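Local coordinates for protein GDP-6-deoxy-D-mannose reductase (Pseudomonas aeruginosa, PDB 6X3B) that probably reduces GDP-4-dehydro-6-deoxy-D-mannose to GDP-rhamnose, using bound NADPH, in the biosynthesis of lipopolysaccharide O-antigen, at residues Q186-V191 / A195-A200. Residues are numbered along the deposited sequence; the frame is centred on the assembly and turned at random.
With NDP (NADPH dihydro-nicotinamide-adenine-dinucleotide phosphate), chain E.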
# COMPACT_ATOMS: atom_id res chain seq x y z
N GLN A 186 -1.03 -14.13 23.55
CA GLN A 186 -1.81 -13.25 22.68
C GLN A 186 -2.28 -12.01 23.46
O GLN A 186 -2.36 -12.01 24.68
CB GLN A 186 -2.99 -14.03 22.10
CG GLN A 186 -3.96 -13.25 21.23
CD GLN A 186 -3.32 -12.73 19.95
OE1 GLN A 186 -2.40 -11.91 20.00
NE2 GLN A 186 -3.82 -13.19 18.81
N LYS A 187 -2.58 -10.93 22.72
CA LYS A 187 -3.07 -9.69 23.34
C LYS A 187 -4.34 -9.94 24.13
O LYS A 187 -5.31 -10.49 23.60
CB LYS A 187 -3.37 -8.63 22.28
CG LYS A 187 -2.22 -8.14 21.47
CD LYS A 187 -2.74 -7.39 20.26
CE LYS A 187 -1.62 -7.08 19.28
NZ LYS A 187 -1.27 -5.65 19.44
N ASP A 188 -4.37 -9.49 25.39
CA ASP A 188 -5.57 -9.64 26.20
C ASP A 188 -6.78 -8.92 25.61
O ASP A 188 -7.92 -9.23 25.97
CB ASP A 188 -5.31 -9.13 27.62
CG ASP A 188 -6.53 -9.26 28.51
OD1 ASP A 188 -6.88 -10.40 28.88
OD2 ASP A 188 -7.15 -8.22 28.82
N SER A 189 -6.58 -7.96 24.70
CA SER A 189 -7.71 -7.25 24.12
C SER A 189 -8.50 -8.12 23.14
O SER A 189 -9.64 -7.78 22.80
CB SER A 189 -7.24 -5.98 23.42
OG SER A 189 -6.53 -6.28 22.22
N PHE A 190 -7.93 -9.23 22.68
CA PHE A 190 -8.70 -10.18 21.88
C PHE A 190 -9.70 -10.92 22.76
O PHE A 190 -9.36 -11.36 23.86
CB PHE A 190 -7.76 -11.17 21.19
CG PHE A 190 -7.13 -10.64 19.94
CD1 PHE A 190 -7.90 -10.39 18.81
CD2 PHE A 190 -5.76 -10.40 19.89
CE1 PHE A 190 -7.31 -9.89 17.65
CE2 PHE A 190 -5.17 -9.91 18.74
CZ PHE A 190 -5.94 -9.66 17.63
N VAL A 191 -10.94 -11.05 22.27
CA VAL A 191 -12.01 -11.56 23.12
C VAL A 191 -11.72 -12.99 23.60
O VAL A 191 -12.02 -13.35 24.74
CB VAL A 191 -13.37 -11.48 22.39
CG1 VAL A 191 -13.40 -12.39 21.18
CG2 VAL A 191 -14.53 -11.79 23.36
N ALA A 195 -11.35 -13.95 27.40
CA ALA A 195 -12.27 -14.94 27.95
C ALA A 195 -11.52 -16.05 28.67
O ALA A 195 -11.91 -16.47 29.76
CB ALA A 195 -13.16 -15.52 26.84
N ALA A 196 -10.42 -16.53 28.07
CA ALA A 196 -9.63 -17.57 28.71
C ALA A 196 -9.03 -17.07 30.02
O ALA A 196 -9.07 -17.77 31.04
CB ALA A 196 -8.53 -18.06 27.77
N ARG A 197 -8.44 -15.87 30.00
CA ARG A 197 -7.86 -15.33 31.23
C ARG A 197 -8.91 -15.27 32.33
O ARG A 197 -8.68 -15.75 33.45
CB ARG A 197 -7.26 -13.95 30.97
CG ARG A 197 -6.56 -13.35 32.20
CD ARG A 197 -6.18 -11.89 31.97
NE ARG A 197 -7.34 -11.12 31.54
CZ ARG A 197 -8.22 -10.57 32.37
NH1 ARG A 197 -8.05 -10.69 33.68
NH2 ARG A 197 -9.26 -9.90 31.89
N GLN A 198 -10.10 -14.74 32.02
CA GLN A 198 -11.14 -14.60 33.03
C GLN A 198 -11.64 -15.94 33.53
O GLN A 198 -11.96 -16.09 34.71
CB GLN A 198 -12.28 -13.77 32.46
CG GLN A 198 -11.92 -12.30 32.34
CD GLN A 198 -13.10 -11.45 31.92
OE1 GLN A 198 -13.99 -11.17 32.72
NE2 GLN A 198 -13.13 -11.07 30.65
N ILE A 199 -11.76 -16.93 32.64
CA ILE A 199 -12.26 -18.23 33.06
C ILE A 199 -11.25 -18.93 33.96
O ILE A 199 -11.63 -19.58 34.94
CB ILE A 199 -12.61 -19.07 31.82
CG1 ILE A 199 -13.88 -18.52 31.17
CG2 ILE A 199 -12.76 -20.52 32.19
CD1 ILE A 199 -14.20 -19.12 29.85
N ALA A 200 -9.95 -18.79 33.67
CA ALA A 200 -8.95 -19.33 34.57
C ALA A 200 -9.03 -18.67 35.95
O ALA A 200 -8.77 -19.33 36.96
CB ALA A 200 -7.55 -19.15 33.99
PA NDP E . 3.81 -8.22 19.19
O1A NDP E . 3.28 -6.83 19.28
O2A NDP E . 3.47 -9.19 20.27
O5B NDP E . 5.40 -8.17 18.99
C5B NDP E . 5.98 -7.08 18.24
C4B NDP E . 7.48 -7.25 18.21
O4B NDP E . 8.07 -6.18 17.43
C3B NDP E . 8.18 -7.22 19.57
O3B NDP E . 9.21 -8.21 19.64
C2B NDP E . 8.74 -5.80 19.64
O2B NDP E . 9.91 -5.76 20.45
C1B NDP E . 9.10 -5.58 18.18
N9A NDP E . 9.19 -4.17 17.80
C8A NDP E . 8.19 -3.23 17.87
N7A NDP E . 8.57 -2.05 17.47
C5A NDP E . 9.90 -2.21 17.12
C6A NDP E . 10.87 -1.32 16.63
N6A NDP E . 10.59 -0.03 16.40
N1A NDP E . 12.11 -1.79 16.38
C2A NDP E . 12.35 -3.09 16.63
N3A NDP E . 11.52 -4.02 17.09
C4A NDP E . 10.30 -3.51 17.32
O3 NDP E . 3.35 -8.85 17.79
PN NDP E . 2.77 -10.30 17.44
O1N NDP E . 3.82 -11.32 17.75
O2N NDP E . 1.43 -10.45 18.08
O5D NDP E . 2.59 -10.19 15.85
C5D NDP E . 3.64 -10.67 14.99
C4D NDP E . 3.34 -10.28 13.57
O4D NDP E . 2.09 -10.91 13.16
C3D NDP E . 3.16 -8.78 13.31
O3D NDP E . 3.72 -8.40 12.06
C2D NDP E . 1.64 -8.63 13.34
O2D NDP E . 1.19 -7.50 12.61
C1D NDP E . 1.19 -9.93 12.69
N1N NDP E . -0.19 -10.32 13.11
C2N NDP E . -0.45 -10.78 14.37
C3N NDP E . -1.67 -11.29 14.72
C7N NDP E . -1.95 -11.52 16.15
O7N NDP E . -3.07 -11.89 16.51
N7N NDP E . -0.97 -11.32 17.02
C4N NDP E . -2.65 -11.57 13.64
C5N NDP E . -2.29 -10.99 12.33
C6N NDP E . -1.23 -10.22 12.22
P2B NDP E . 9.69 -4.81 21.74
O1X NDP E . 10.99 -4.85 22.51
O2X NDP E . 9.37 -3.42 21.23
O3X NDP E . 8.54 -5.40 22.53
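Asp188 reaches from the loop to Arg197 on helix 191-203 and forms a salt bridge that uses one oxygen and one nitrogen: OD1 takes the hydrogen of NE at 2.8 Å, with an N-H...O angle of 150°. The two side chains cross at about a right angle, and carboxylate and guanidinium are turned 67° apart, so this is not the flat, two-pronged pairing. NE comes in from above the carboxylate plane, whereas OD1 sits at the guanidinium edge, close to its plane; Asp188 OD2 stays 4.1 Å from Arg197 NH2. Arg197 leaves the helix with CG anti to the backbone N (chi1 -176°), runs extended through chi2, then bends at chi3, which presents NE rather than the terminal nitrogens to the acid. Its side chain also touches Trp317 of helix 306-320. Two residues earlier in the helix, the backbone N-H of Ala195 bonds to Val191 O at 2.8 Å, the first-turn bond of the helix that Phe190 precedes as N-cap residue, and the Ala195 methyl packs against the same carbonyl.

The same loop also meets the cofactor. Gln186 NE2 gives a nearly straight bond to O7N of the NADPH carboxamide at 2.7 Å, while the return bond from N7N to OE1 is weak at 3.4 Å. Gln186 OE1 also accepts the backbone N-H of Lys187, which helps fix the rotation of the amide. Phe190 CE2 lies 3.6 Å from O7N. A type I turn from Lys187 to Phe190 carries Asp188 at its second position, facing the helix. The whole is a loop following strand 172-182 of the Rossmann-type sheet, joining the nicotinamide end of the NADPH pocket to the next helix, in an epimerase/dehydratase-family (extended SDR) fold.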